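Local structure of Non-sulfated chondroitin lyase E66 (Autographa californica nucleopolyhedrovirus, 3VSN) at residues Met364-Trp369 and Gln455-Ile460; Val383-Gly388 and Arg527-Ser532; Ile390-Asn395 and Ile460-Asn465; Leu477-Ser482 and Leu488-Gln493; Ser500-Thr505 and Pro522-Arg527. The protein has chondroitin lyase activity as a baculovirus envelope component essential for oral infectivity, and may digest the chondroitin sulfate barrier of the host midgut. One frame throughout, in Å; residues are numbered along the deposited sequence.

Contact 1 (Met364-Trp369 and Gln455-Ile460)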
# COMPACT_ATOMS: atom_id res chain seq x y z
N MET A 364 13.49 1.20 -5.83
CA MET A 364 14.71 1.25 -5.03
C MET A 364 14.54 1.75 -3.59
O MET A 364 15.53 1.91 -2.88
CB MET A 364 15.79 2.06 -5.75
CG MET A 364 16.36 1.37 -6.98
SD MET A 364 17.57 2.37 -7.85
CE MET A 364 16.51 3.45 -8.80
N ALA A 365 13.30 1.98 -3.16
CA ALA A 365 13.06 2.35 -1.75
C ALA A 365 13.51 1.21 -0.84
O ALA A 365 13.02 0.08 -0.96
CB ALA A 365 11.60 2.69 -1.51
N ARG A 366 14.46 1.51 0.04
CA ARG A 366 14.97 0.56 1.03
C ARG A 366 15.02 1.29 2.36
O ARG A 366 16.06 1.81 2.76
CB ARG A 366 16.36 0.05 0.63
CG ARG A 366 16.45 -0.57 -0.76
CD ARG A 366 15.71 -1.90 -0.83
NE ARG A 366 15.97 -2.60 -2.09
CZ ARG A 366 15.23 -2.48 -3.19
NH1 ARG A 366 14.17 -1.68 -3.21
NH2 ARG A 366 15.56 -3.16 -4.28
N ARG A 367 13.87 1.35 3.02
CA ARG A 367 13.67 2.26 4.15
C ARG A 367 12.82 1.61 5.24
O ARG A 367 11.92 0.80 4.96
CB ARG A 367 13.02 3.56 3.64
CG ARG A 367 12.54 4.54 4.71
CD ARG A 367 13.68 5.26 5.43
NE ARG A 367 13.14 6.03 6.55
CZ ARG A 367 12.67 7.28 6.46
NH1 ARG A 367 12.69 7.93 5.30
NH2 ARG A 367 12.19 7.88 7.54
N ILE A 368 13.14 1.95 6.48
CA ILE A 368 12.27 1.64 7.61
C ILE A 368 11.75 2.97 8.15
O ILE A 368 12.46 3.98 8.14
CB ILE A 368 12.99 0.82 8.70
CG1 ILE A 368 14.17 1.59 9.32
CG2 ILE A 368 13.43 -0.53 8.14
CD1 ILE A 368 14.92 0.84 10.40
N TRP A 369 10.50 2.96 8.58
CA TRP A 369 9.89 4.14 9.16
C TRP A 369 9.55 3.86 10.59
O TRP A 369 8.82 2.91 10.89
CB TRP A 369 8.63 4.53 8.39
CG TRP A 369 8.88 5.06 7.00
CD1 TRP A 369 9.12 6.38 6.63
CD2 TRP A 369 8.91 4.30 5.74
NE1 TRP A 369 9.30 6.49 5.28
CE2 TRP A 369 9.18 5.28 4.68
CE3 TRP A 369 8.76 2.96 5.40
CZ2 TRP A 369 9.28 4.91 3.35
CZ3 TRP A 369 8.86 2.60 4.05
CH2 TRP A 369 9.12 3.56 3.05
N GLN A 455 21.25 -3.14 3.97
CA GLN A 455 21.10 -3.01 2.52
C GLN A 455 22.46 -3.07 1.83
O GLN A 455 23.36 -2.29 2.15
CB GLN A 455 20.39 -1.70 2.14
CG GLN A 455 20.33 -1.42 0.63
CD GLN A 455 19.51 -2.44 -0.15
OE1 GLN A 455 18.51 -2.96 0.35
NE2 GLN A 455 19.92 -2.72 -1.38
N LEU A 456 22.61 -4.02 0.91
CA LEU A 456 23.78 -4.09 0.06
C LEU A 456 23.35 -4.08 -1.40
O LEU A 456 22.54 -4.91 -1.81
CB LEU A 456 24.60 -5.36 0.35
CG LEU A 456 25.70 -5.74 -0.66
CD1 LEU A 456 26.84 -4.72 -0.68
CD2 LEU A 456 26.25 -7.14 -0.39
N TYR A 457 23.87 -3.13 -2.17
CA TYR A 457 23.78 -3.21 -3.62
C TYR A 457 25.15 -3.59 -4.13
O TYR A 457 26.15 -3.02 -3.69
CB TYR A 457 23.43 -1.85 -4.24
CG TYR A 457 22.00 -1.37 -4.14
CD1 TYR A 457 20.97 -1.98 -4.88
CD2 TYR A 457 21.68 -0.26 -3.38
CE1 TYR A 457 19.66 -1.49 -4.82
CE2 TYR A 457 20.39 0.23 -3.31
CZ TYR A 457 19.38 -0.39 -4.03
OH TYR A 457 18.10 0.11 -3.95
N TYR A 458 25.21 -4.55 -5.05
CA TYR A 458 26.44 -4.82 -5.77
C TYR A 458 26.14 -5.05 -7.25
O TYR A 458 24.97 -5.22 -7.63
CB TYR A 458 27.22 -5.99 -5.16
CG TYR A 458 26.55 -7.34 -5.29
CD1 TYR A 458 25.68 -7.81 -4.30
CD2 TYR A 458 26.80 -8.17 -6.39
CE1 TYR A 458 25.07 -9.06 -4.41
CE2 TYR A 458 26.20 -9.41 -6.51
CZ TYR A 458 25.33 -9.85 -5.52
OH TYR A 458 24.73 -11.08 -5.64
N ASN A 459 27.18 -5.05 -8.08
CA ASN A 459 27.03 -5.11 -9.53
C ASN A 459 26.06 -4.06 -10.07
O ASN A 459 25.27 -4.34 -10.98
CB ASN A 459 26.63 -6.53 -9.99
CG ASN A 459 27.72 -7.55 -9.77
OD1 ASN A 459 28.83 -7.23 -9.34
ND2 ASN A 459 27.41 -8.81 -10.05
N ILE A 460 26.11 -2.86 -9.49
CA ILE A 460 25.35 -1.72 -10.00
C ILE A 460 25.95 -1.31 -11.34
O ILE A 460 27.16 -1.07 -11.44
CB ILE A 460 25.40 -0.50 -9.04
CG1 ILE A 460 24.80 -0.84 -7.67
CG2 ILE A 460 24.69 0.70 -9.66
CD1 ILE A 460 25.10 0.20 -6.61
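Arg-366 lays its guanidinium beneath the hydroxyl of Tyr-457, whose OH stands 3.8 Å above the centre of the guanidinium plane. The pair joins two sheets of the beta-sandwich part of the lyase: Arg-366 leads into strand 367-370, at the edge of a four-stranded antiparallel sheet, while Tyr-457 belongs to strand 452-461 within a seven-stranded one. The tyrosine ring and the guanidinium are not stacked flat, their planes being 37° apart. The kink at chi2 (-69°) turns the arginine chain across the amide of Gln-455, so that Arg-366 CD lies 3.2 Å from Gln-455 OE1, which sits at the guanidinium edge near its plane. Gln-455 NE2 in turn covers a face of the Tyr-457 ring.

The polar ends in this buried place are served by neighbours. Gln-455 OE1 bonds to Thr-446, Arg-366 NE and Gln-455 NE2 both to Ser-444 OG, and Tyr-457 OH to Gly-388 O. Arg-366 NH1 folds back on its own chain, bonding to Ala-365 O at 3.1 Å in the guanidinium plane. At the start of the arginine's own segment, Met-364 crosses the tyrosine at about a right angle, its CB 3.5 Å from Tyr-457 OH.

Contact 2 (Val383-Gly388 and Arg527-Ser532); sequences VSFESG and RSPNSS
Asn-530 OD1 accepts from Ser-532 N at 2.8 Å, closing an Asx turn, and the same amide turns its nitrogen to Phe-385, with Asn-530 ND2 3.5 Å from Phe-385 CE2. With chi1 near 60°, the amide stem lies between the backbone N and the carbonyl carbon, which brings OD1 back to the chain two residues on. Ring and amide planes stand 85° apart, and ND2 also donates to Asn-381 O, so both ends of the amide have a partner in the backbone.

Pro-529 supplies the main apolar contact. Its CG lies over a face of the Phe-385 ring, 4.0 Å from the centroid and 29° off the normal, a CH-pi contact in which Pro-529 CB also comes within 3.6 Å of Phe-385 CE1. Ser-384 CB covers the opposite face, leaving the ring held between its own neighbour and the proline.

Phe-385 belongs to the loop that leads into strand 390-391, whereas Pro-529 lies at a corner of strand 525-530; these two strands are the outermost ones of the same four-stranded antiparallel sheet. Val-533 of the adjoining strand also touches the phenylalanine. Since every approach between the segments is made to the aromatic ring, their direct contact is mainly dispersion and CH-pi attraction, while the amide shapes its own turn through OD1 and ties it through ND2 to the backbone just before Val-383.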
# COMPACT_ATOMS: atom_id res chain seq x y z
N VAL A 383 10.10 13.48 -4.11
CA VAL A 383 9.70 12.12 -4.49
C VAL A 383 10.82 11.32 -5.18
O VAL A 383 10.75 10.09 -5.29
CB VAL A 383 8.38 12.13 -5.32
CG1 VAL A 383 8.63 12.58 -6.75
CG2 VAL A 383 7.70 10.76 -5.30
N SER A 384 11.86 12.02 -5.64
CA SER A 384 13.01 11.40 -6.29
C SER A 384 14.02 10.84 -5.29
O SER A 384 14.99 10.20 -5.68
CB SER A 384 13.72 12.42 -7.18
OG SER A 384 12.92 12.79 -8.28
N PHE A 385 13.78 11.09 -4.00
CA PHE A 385 14.78 10.82 -2.97
C PHE A 385 14.21 9.98 -1.83
O PHE A 385 13.17 10.30 -1.27
CB PHE A 385 15.35 12.14 -2.44
CG PHE A 385 15.75 13.10 -3.53
CD1 PHE A 385 16.97 12.96 -4.18
CD2 PHE A 385 14.90 14.13 -3.93
CE1 PHE A 385 17.34 13.83 -5.20
CE2 PHE A 385 15.26 15.01 -4.94
CZ PHE A 385 16.49 14.86 -5.57
N GLU A 386 14.93 8.91 -1.51
CA GLU A 386 14.59 8.04 -0.39
C GLU A 386 15.76 7.10 -0.16
O GLU A 386 16.53 6.82 -1.09
CB GLU A 386 13.31 7.24 -0.68
CG GLU A 386 12.83 6.37 0.48
CD GLU A 386 12.64 7.15 1.76
OE1 GLU A 386 11.61 7.84 1.89
OE2 GLU A 386 13.53 7.07 2.65
N SER A 387 15.91 6.63 1.08
CA SER A 387 16.91 5.62 1.41
C SER A 387 16.82 4.48 0.40
O SER A 387 15.72 3.95 0.15
CB SER A 387 16.68 5.09 2.82
OG SER A 387 16.82 6.11 3.79
N GLY A 388 17.95 4.13 -0.19
CA GLY A 388 18.01 3.03 -1.15
C GLY A 388 18.04 3.45 -2.62
O GLY A 388 18.48 2.68 -3.46
N ARG A 527 25.14 15.92 0.94
CA ARG A 527 24.91 16.77 -0.22
C ARG A 527 23.44 17.18 -0.32
O ARG A 527 22.56 16.40 0.07
CB ARG A 527 25.33 16.04 -1.50
CG ARG A 527 25.26 16.87 -2.77
CD ARG A 527 25.72 16.06 -3.97
NE ARG A 527 24.85 14.91 -4.21
CZ ARG A 527 23.75 14.93 -4.96
NH1 ARG A 527 23.38 16.05 -5.58
NH2 ARG A 527 23.02 13.84 -5.10
N SER A 528 23.19 18.39 -0.82
CA SER A 528 21.84 18.86 -1.13
C SER A 528 21.59 18.88 -2.64
O SER A 528 22.19 19.69 -3.35
CB SER A 528 21.60 20.26 -0.54
OG SER A 528 21.68 20.24 0.87
N PRO A 529 20.71 17.99 -3.14
CA PRO A 529 20.43 17.91 -4.58
C PRO A 529 19.56 19.04 -5.12
O PRO A 529 19.59 19.33 -6.32
CB PRO A 529 19.70 16.57 -4.72
CG PRO A 529 19.03 16.38 -3.40
CD PRO A 529 19.97 16.96 -2.38
N ASN A 530 18.77 19.65 -4.23
CA ASN A 530 17.96 20.83 -4.55
C ASN A 530 17.66 21.57 -3.25
O ASN A 530 18.14 21.18 -2.18
CB ASN A 530 16.68 20.45 -5.31
CG ASN A 530 15.77 19.51 -4.53
OD1 ASN A 530 15.58 19.66 -3.32
ND2 ASN A 530 15.18 18.54 -5.23
N SER A 531 16.87 22.64 -3.33
CA SER A 531 16.61 23.49 -2.17
C SER A 531 15.63 22.87 -1.15
O SER A 531 15.40 23.46 -0.09
CB SER A 531 16.11 24.86 -2.62
OG SER A 531 14.91 24.74 -3.35
N SER A 532 15.08 21.70 -1.47
CA SER A 532 14.08 21.06 -0.62
C SER A 532 14.59 19.81 0.10
O SER A 532 13.89 19.25 0.94
CB SER A 532 12.84 20.69 -1.45
OG SER A 532 12.28 21.82 -2.09

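Contact 3 (Ile390-Asn395 and Ile460-Asn465); sequences ILQSLN and IGVEPN
Ile-390 and Ile-460 reach toward each other tip to tip, their CD1 methyls 4.0 Å apart. The contact lies between two layers of the beta-sandwich: strand 390-391 is outermost in a four-stranded antiparallel sheet, and strand 452-461 runs within the seven-stranded one. Each isoleucine carries CG1 anti to the carbonyl carbon with chi2 near 167°, and this extended form points both terminal methyls into the interface between the two sheets. Ile-390 CD1 also lies 4.1 Å from Ile-460 CG1, so it rests on the side of the opposing chain as well as on its end. Phe-442 and Val-474, one from each sheet, pack against Ile-390.

Two residues further along both segments, Val-462 takes over. It is flanked by Leu-440, Met-545 and Tyr-546, and across the contact its CG1 meets the amide of Gln-392. The glutamine chain is extended beyond CG and arrives from the opposite direction. Its polar atoms are taken up by the loop before strand 440-449, OE1 bonding to Asn-438 ND2 and NE2 to Met-437 O, which fixes the rotation of the amide. The valine methyl therefore faces an amide already engaged: Gln-392 CD lies 3.7 Å from Val-462 CG1, and OE1 of the same glutamine 3.5 Å from it.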
# COMPACT_ATOMS: atom_id res chain seq x y z
N ILE A 390 19.17 4.79 -6.06
CA ILE A 390 20.42 5.04 -6.78
C ILE A 390 20.17 6.20 -7.74
O ILE A 390 19.29 6.12 -8.60
CB ILE A 390 20.91 3.80 -7.55
CG1 ILE A 390 21.10 2.59 -6.61
CG2 ILE A 390 22.22 4.10 -8.28
CD1 ILE A 390 21.28 1.27 -7.32
N LEU A 391 20.95 7.27 -7.58
CA LEU A 391 20.84 8.46 -8.42
C LEU A 391 21.88 8.44 -9.53
O LEU A 391 23.03 8.06 -9.29
CB LEU A 391 21.00 9.74 -7.59
CG LEU A 391 20.04 10.00 -6.43
CD1 LEU A 391 20.43 11.29 -5.73
CD2 LEU A 391 18.59 10.05 -6.90
N GLN A 392 21.48 8.87 -10.72
CA GLN A 392 22.36 8.86 -11.89
C GLN A 392 22.78 10.26 -12.30
O GLN A 392 23.59 10.44 -13.21
CB GLN A 392 21.67 8.16 -13.07
CG GLN A 392 21.43 6.67 -12.86
CD GLN A 392 20.87 6.00 -14.10
OE1 GLN A 392 21.37 6.18 -15.21
NE2 GLN A 392 19.82 5.21 -13.91
N SER A 393 22.23 11.26 -11.61
CA SER A 393 22.60 12.66 -11.82
C SER A 393 22.57 13.39 -10.48
O SER A 393 22.08 12.85 -9.48
CB SER A 393 21.63 13.32 -12.81
OG SER A 393 20.31 13.30 -12.31
N LEU A 394 23.10 14.61 -10.45
CA LEU A 394 23.11 15.39 -9.22
C LEU A 394 21.71 15.80 -8.74
O LEU A 394 21.41 15.70 -7.55
CB LEU A 394 24.04 16.61 -9.35
CG LEU A 394 25.54 16.31 -9.50
CD1 LEU A 394 26.32 17.59 -9.73
CD2 LEU A 394 26.10 15.56 -8.29
N ASN A 395 20.85 16.22 -9.67
CA ASN A 395 19.48 16.62 -9.29
C ASN A 395 18.53 15.45 -9.06
O ASN A 395 17.43 15.63 -8.53
CB ASN A 395 18.90 17.66 -10.28
CG ASN A 395 18.56 17.08 -11.64
OD1 ASN A 395 18.46 15.87 -11.83
ND2 ASN A 395 18.36 17.97 -12.61
N ILE A 460 26.11 -2.86 -9.49
CA ILE A 460 25.35 -1.72 -10.00
C ILE A 460 25.95 -1.31 -11.34
O ILE A 460 27.16 -1.07 -11.44
CB ILE A 460 25.40 -0.50 -9.04
CG1 ILE A 460 24.80 -0.84 -7.67
CG2 ILE A 460 24.69 0.70 -9.66
CD1 ILE A 460 25.10 0.20 -6.61
N GLY A 461 25.11 -1.25 -12.36
CA GLY A 461 25.56 -0.86 -13.69
C GLY A 461 24.57 0.01 -14.42
O GLY A 461 23.38 0.00 -14.12
N VAL A 462 25.08 0.80 -15.37
CA VAL A 462 24.24 1.52 -16.33
C VAL A 462 24.87 1.36 -17.71
O VAL A 462 25.99 0.86 -17.82
CB VAL A 462 24.09 3.03 -16.01
CG1 VAL A 462 23.29 3.25 -14.72
CG2 VAL A 462 25.44 3.73 -15.95
N GLU A 463 24.15 1.79 -18.75
CA GLU A 463 24.70 1.80 -20.11
C GLU A 463 26.10 2.44 -20.09
O GLU A 463 26.26 3.53 -19.54
CB GLU A 463 23.77 2.58 -21.05
CG GLU A 463 24.16 2.56 -22.52
CD GLU A 463 23.99 1.19 -23.17
OE1 GLU A 463 23.08 0.44 -22.77
OE2 GLU A 463 24.78 0.87 -24.08
N PRO A 464 27.11 1.75 -20.65
CA PRO A 464 28.44 2.35 -20.69
C PRO A 464 28.45 3.73 -21.36
O PRO A 464 27.71 3.94 -22.33
CB PRO A 464 29.25 1.35 -21.51
CG PRO A 464 28.58 0.04 -21.24
CD PRO A 464 27.12 0.36 -21.14
N ASN A 465 29.26 4.64 -20.83
CA ASN A 465 29.50 5.97 -21.42
C ASN A 465 28.29 6.91 -21.47
O ASN A 465 28.23 7.82 -22.29
CB ASN A 465 30.14 5.84 -22.81
CG ASN A 465 31.41 5.01 -22.77
OD1 ASN A 465 32.29 5.24 -21.94
ND2 ASN A 465 31.51 4.03 -23.67

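Contact 4 (Leu477-Ser482 and Leu488-Gln493); sequences LSRDTS and LSFEAQ
Phe-490 is wedged between Leu-477 and Arg-479, two residues that point the same way from strand 472-480. The aliphatic part of the arginine covers one ring face: Arg-479 CD stands 4.1 Å from the centroid of the Phe-490 ring and 23° off its normal, a CH-pi contact displaced toward the rim. Further in along the same chain, Arg-479 CB lies 3.8 Å from Phe-490 CZ. Leu-477 crosses the phenylalanine at about a right angle and brings its CD1 to 4.0 Å from Phe-490 CZ. The charged end itself is more distant, at most weakly attracted to the ring, and its plane is turned 79° from it. There Arg-479 NH2 packs 3.6 Å from Ser-489 CB.

In the next shell, Glu-534 of the adjoining strand, outside both segments, binds both partners and probably positions them. Its OE1 forms a salt bridge with Arg-479 NE and accepts from Phe-490 N, while OE2 accepts from Glu-491 N. One carboxylate thus ties the arginine to the first turn of helix 490-496, and its charge would be expected to suit the positive end of the helix dipole. Ser-489 adds the N-cap, its OG accepting from Ala-492 N at 3.1 Å. Gln-493 reaches back to the start of its segment, NE2 donating to Leu-488 O at 2.9 Å in a nearly straight bond, and its OE1 accepts from Thr-505 N. The arrangement is that of a short N-capped helix whose first residue packs its ring against a beta strand, here in the connection between two sheets of the sandwich.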
# COMPACT_ATOMS: atom_id res chain seq x y z
N LEU A 477 20.36 8.24 3.63
CA LEU A 477 19.34 8.97 4.39
C LEU A 477 18.94 10.21 3.61
O LEU A 477 19.79 10.86 3.00
CB LEU A 477 19.85 9.41 5.76
CG LEU A 477 19.34 8.82 7.09
CD1 LEU A 477 19.63 9.80 8.22
CD2 LEU A 477 17.86 8.45 7.08
N SER A 478 17.66 10.54 3.65
CA SER A 478 17.14 11.72 2.97
C SER A 478 16.19 12.48 3.89
O SER A 478 15.52 11.88 4.73
CB SER A 478 16.41 11.32 1.69
OG SER A 478 15.37 10.39 1.97
N ARG A 479 16.14 13.80 3.74
CA ARG A 479 15.18 14.61 4.48
C ARG A 479 14.62 15.76 3.65
O ARG A 479 15.34 16.40 2.88
CB ARG A 479 15.75 15.11 5.81
CG ARG A 479 16.64 16.35 5.73
CD ARG A 479 17.07 16.83 7.11
NE ARG A 479 18.00 17.95 7.01
CZ ARG A 479 17.65 19.24 7.11
NH1 ARG A 479 16.39 19.57 7.34
NH2 ARG A 479 18.57 20.19 7.01
N ASP A 480 13.32 15.99 3.83
CA ASP A 480 12.62 17.15 3.31
C ASP A 480 12.98 18.30 4.26
O ASP A 480 12.58 18.29 5.43
CB ASP A 480 11.11 16.87 3.32
CG ASP A 480 10.26 18.03 2.82
OD1 ASP A 480 10.67 19.20 2.95
OD2 ASP A 480 9.16 17.75 2.31
N THR A 481 13.75 19.27 3.76
CA THR A 481 14.28 20.35 4.60
C THR A 481 13.22 21.35 5.07
O THR A 481 13.51 22.19 5.91
CB THR A 481 15.42 21.13 3.89
OG1 THR A 481 14.92 21.72 2.69
CG2 THR A 481 16.60 20.22 3.56
N SER A 482 12.01 21.27 4.52
CA SER A 482 10.92 22.15 4.95
C SER A 482 10.31 21.66 6.27
O SER A 482 9.62 22.41 6.96
CB SER A 482 9.84 22.28 3.87
OG SER A 482 9.02 21.13 3.80
N LEU A 488 19.47 18.12 14.09
CA LEU A 488 20.27 19.13 13.39
C LEU A 488 20.44 18.72 11.93
O LEU A 488 20.15 17.57 11.57
CB LEU A 488 21.64 19.32 14.05
CG LEU A 488 21.72 19.82 15.50
CD1 LEU A 488 23.18 19.93 15.93
CD2 LEU A 488 21.02 21.15 15.69
N SER A 489 20.91 19.64 11.08
CA SER A 489 21.15 19.30 9.68
C SER A 489 22.15 18.15 9.60
O SER A 489 22.92 17.93 10.54
CB SER A 489 21.66 20.51 8.89
OG SER A 489 23.02 20.76 9.18
N PHE A 490 22.14 17.43 8.49
CA PHE A 490 23.07 16.32 8.30
C PHE A 490 24.52 16.80 8.38
O PHE A 490 25.37 16.13 8.97
CB PHE A 490 22.81 15.58 6.99
CG PHE A 490 21.48 14.87 6.93
CD1 PHE A 490 20.76 14.56 8.09
CD2 PHE A 490 20.95 14.47 5.70
CE1 PHE A 490 19.54 13.90 8.03
CE2 PHE A 490 19.74 13.81 5.63
CZ PHE A 490 19.03 13.52 6.79
N GLU A 491 24.81 17.98 7.81
CA GLU A 491 26.16 18.51 7.86
C GLU A 491 26.59 18.88 9.28
O GLU A 491 27.71 18.59 9.69
CB GLU A 491 26.34 19.68 6.89
CG GLU A 491 27.80 19.98 6.57
CD GLU A 491 28.01 20.57 5.19
OE1 GLU A 491 27.44 21.65 4.92
OE2 GLU A 491 28.75 19.98 4.38
N ALA A 492 25.69 19.51 10.04
CA ALA A 492 25.96 19.85 11.43
C ALA A 492 26.18 18.60 12.29
O ALA A 492 27.08 18.58 13.13
CB ALA A 492 24.85 20.71 12.01
N GLN A 493 25.37 17.57 12.07
CA GLN A 493 25.54 16.29 12.76
C GLN A 493 26.91 15.68 12.45
O GLN A 493 27.59 15.20 13.34
CB GLN A 493 24.44 15.30 12.37
CG GLN A 493 23.07 15.60 12.98
CD GLN A 493 22.08 14.47 12.74
OE1 GLN A 493 22.36 13.31 13.08
NE2 GLN A 493 20.93 14.80 12.17

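Contact 5 (Ser500-Thr505 and Pro522-Arg527); sequences SSEGTT and PSLTVR
Leu-524 meets the turn at Ser-501 through its CB, CG and CD1. Its CB packs 3.7 Å from Ser-501 CB, and its CG comes to 4.1 Å from Glu-502 OE2. With CG anti to the carbonyl carbon (chi1 -55°), the chain, extended beyond it, brings the CD1 methyl to 3.6 Å from Ser-501 O and 3.8 Å from Glu-502 OE2. Glu-502 bends at chi2 to cross the leucine at about a right angle, its OE1 meanwhile accepting from Arg-513 N.

Ser-501 opens a type II beta turn that runs to Thr-504, and its O is gripped twice from one face of its plane, by Thr-504 N and by Thr-504 OG1, the latter at 2.6 Å. A water links the two backbones, accepting from Ser-501 N at 2.9 Å and donating to Leu-524 O. Beyond Leu-524, Val-526 presents CG2 3.4 Å from Ser-501 OG.

Arg-494 of helix 490-496 donates through NH1 to both Ser-501 OG and Leu-524 O, adding a second link between the segments. The contact thus sits beside that helix, at the run-ins to strand 504-506, outermost in the seven-stranded sheet, and strand 525-530, outermost in the four-stranded one.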
# COMPACT_ATOMS: atom_id res chain seq x y z
N SER A 500 32.26 12.96 10.80
CA SER A 500 31.83 11.65 10.33
C SER A 500 30.32 11.59 10.26
O SER A 500 29.64 12.03 11.19
CB SER A 500 32.36 10.55 11.26
OG SER A 500 31.77 9.30 10.94
N SER A 501 29.79 11.05 9.17
CA SER A 501 28.34 10.92 9.02
C SER A 501 27.76 9.64 9.62
O SER A 501 26.54 9.42 9.56
CB SER A 501 27.92 11.08 7.56
OG SER A 501 27.93 12.45 7.18
N GLU A 502 28.62 8.80 10.21
CA GLU A 502 28.15 7.62 10.94
C GLU A 502 27.21 8.05 12.05
O GLU A 502 27.49 9.01 12.77
CB GLU A 502 29.31 6.83 11.56
CG GLU A 502 30.36 6.30 10.58
CD GLU A 502 29.79 5.37 9.52
OE1 GLU A 502 28.82 4.63 9.78
OE2 GLU A 502 30.34 5.38 8.40
N GLY A 503 26.08 7.37 12.18
CA GLY A 503 25.13 7.68 13.25
C GLY A 503 24.28 8.92 13.01
O GLY A 503 23.67 9.44 13.94
N THR A 504 24.21 9.38 11.76
CA THR A 504 23.34 10.51 11.42
C THR A 504 21.88 10.10 11.63
O THR A 504 21.49 8.99 11.27
CB THR A 504 23.58 11.00 9.98
OG1 THR A 504 24.94 11.44 9.87
CG2 THR A 504 22.66 12.17 9.64
N THR A 505 21.09 11.00 12.21
CA THR A 505 19.72 10.72 12.60
C THR A 505 18.72 11.62 11.87
O THR A 505 18.94 12.83 11.73
CB THR A 505 19.54 10.91 14.13
OG1 THR A 505 20.51 10.12 14.82
CG2 THR A 505 18.14 10.48 14.58
N PRO A 522 31.70 2.81 -0.24
CA PRO A 522 32.11 4.21 -0.09
C PRO A 522 31.75 4.76 1.27
O PRO A 522 30.85 4.24 1.94
CB PRO A 522 31.30 4.93 -1.18
CG PRO A 522 30.97 3.86 -2.17
CD PRO A 522 30.72 2.65 -1.33
N SER A 523 32.44 5.82 1.68
CA SER A 523 32.10 6.50 2.92
C SER A 523 30.79 7.28 2.76
O SER A 523 30.31 7.50 1.64
CB SER A 523 33.24 7.42 3.36
OG SER A 523 33.23 8.63 2.62
N LEU A 524 30.20 7.66 3.89
CA LEU A 524 29.00 8.49 3.90
C LEU A 524 29.38 9.95 3.73
O LEU A 524 30.26 10.45 4.44
CB LEU A 524 28.23 8.30 5.20
CG LEU A 524 27.81 6.89 5.62
CD1 LEU A 524 27.17 6.92 7.00
CD2 LEU A 524 26.87 6.27 4.60
N THR A 525 28.72 10.62 2.79
CA THR A 525 28.94 12.05 2.55
C THR A 525 27.60 12.77 2.45
O THR A 525 26.57 12.15 2.17
CB THR A 525 29.79 12.30 1.28
OG1 THR A 525 29.23 11.57 0.18
CG2 THR A 525 31.24 11.87 1.50
N VAL A 526 27.63 14.08 2.68
CA VAL A 526 26.43 14.90 2.75
C VAL A 526 26.33 15.83 1.53
O VAL A 526 27.32 16.45 1.15
CB VAL A 526 26.40 15.74 4.04
CG1 VAL A 526 25.20 16.68 4.07
CG2 VAL A 526 26.39 14.84 5.27
N ARG A 527 25.14 15.92 0.94
CA ARG A 527 24.91 16.77 -0.22
C ARG A 527 23.44 17.18 -0.32
O ARG A 527 22.56 16.40 0.07
CB ARG A 527 25.33 16.04 -1.50
CG ARG A 527 25.26 16.87 -2.77
CD ARG A 527 25.72 16.06 -3.97
NE ARG A 527 24.85 14.91 -4.21
CZ ARG A 527 23.75 14.93 -4.96
NH1 ARG A 527 23.38 16.05 -5.58
NH2 ARG A 527 23.02 13.84 -5.10
O HOH W 1 31.49 9.61 7.26

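How the contacts relate
All five contacts lie in the beta-sandwich part of the chain, away from the catalytic residues. Contacts 2 and 4, with centres about 10 Å apart, and contact 5, about 11 Å from contact 4, cluster where helix 490-496 leads from the four-stranded to the seven-stranded sheet. Contacts 1 and 3 share Ile-460 on strand 452-461, and contacts 2 and 5 share Arg-527 on strand 525-530. Along the chain, contacts 3 and 4 fall between the two segments of contact 2, and contact 5 ends on its shared Arg-527, whereas contact 1 interleaves with contacts 2 and 3. Arg-527 NH1 bonds to Leu-394 O, tying the loop after strand 390-391 to the far edge of the same four-stranded sheet.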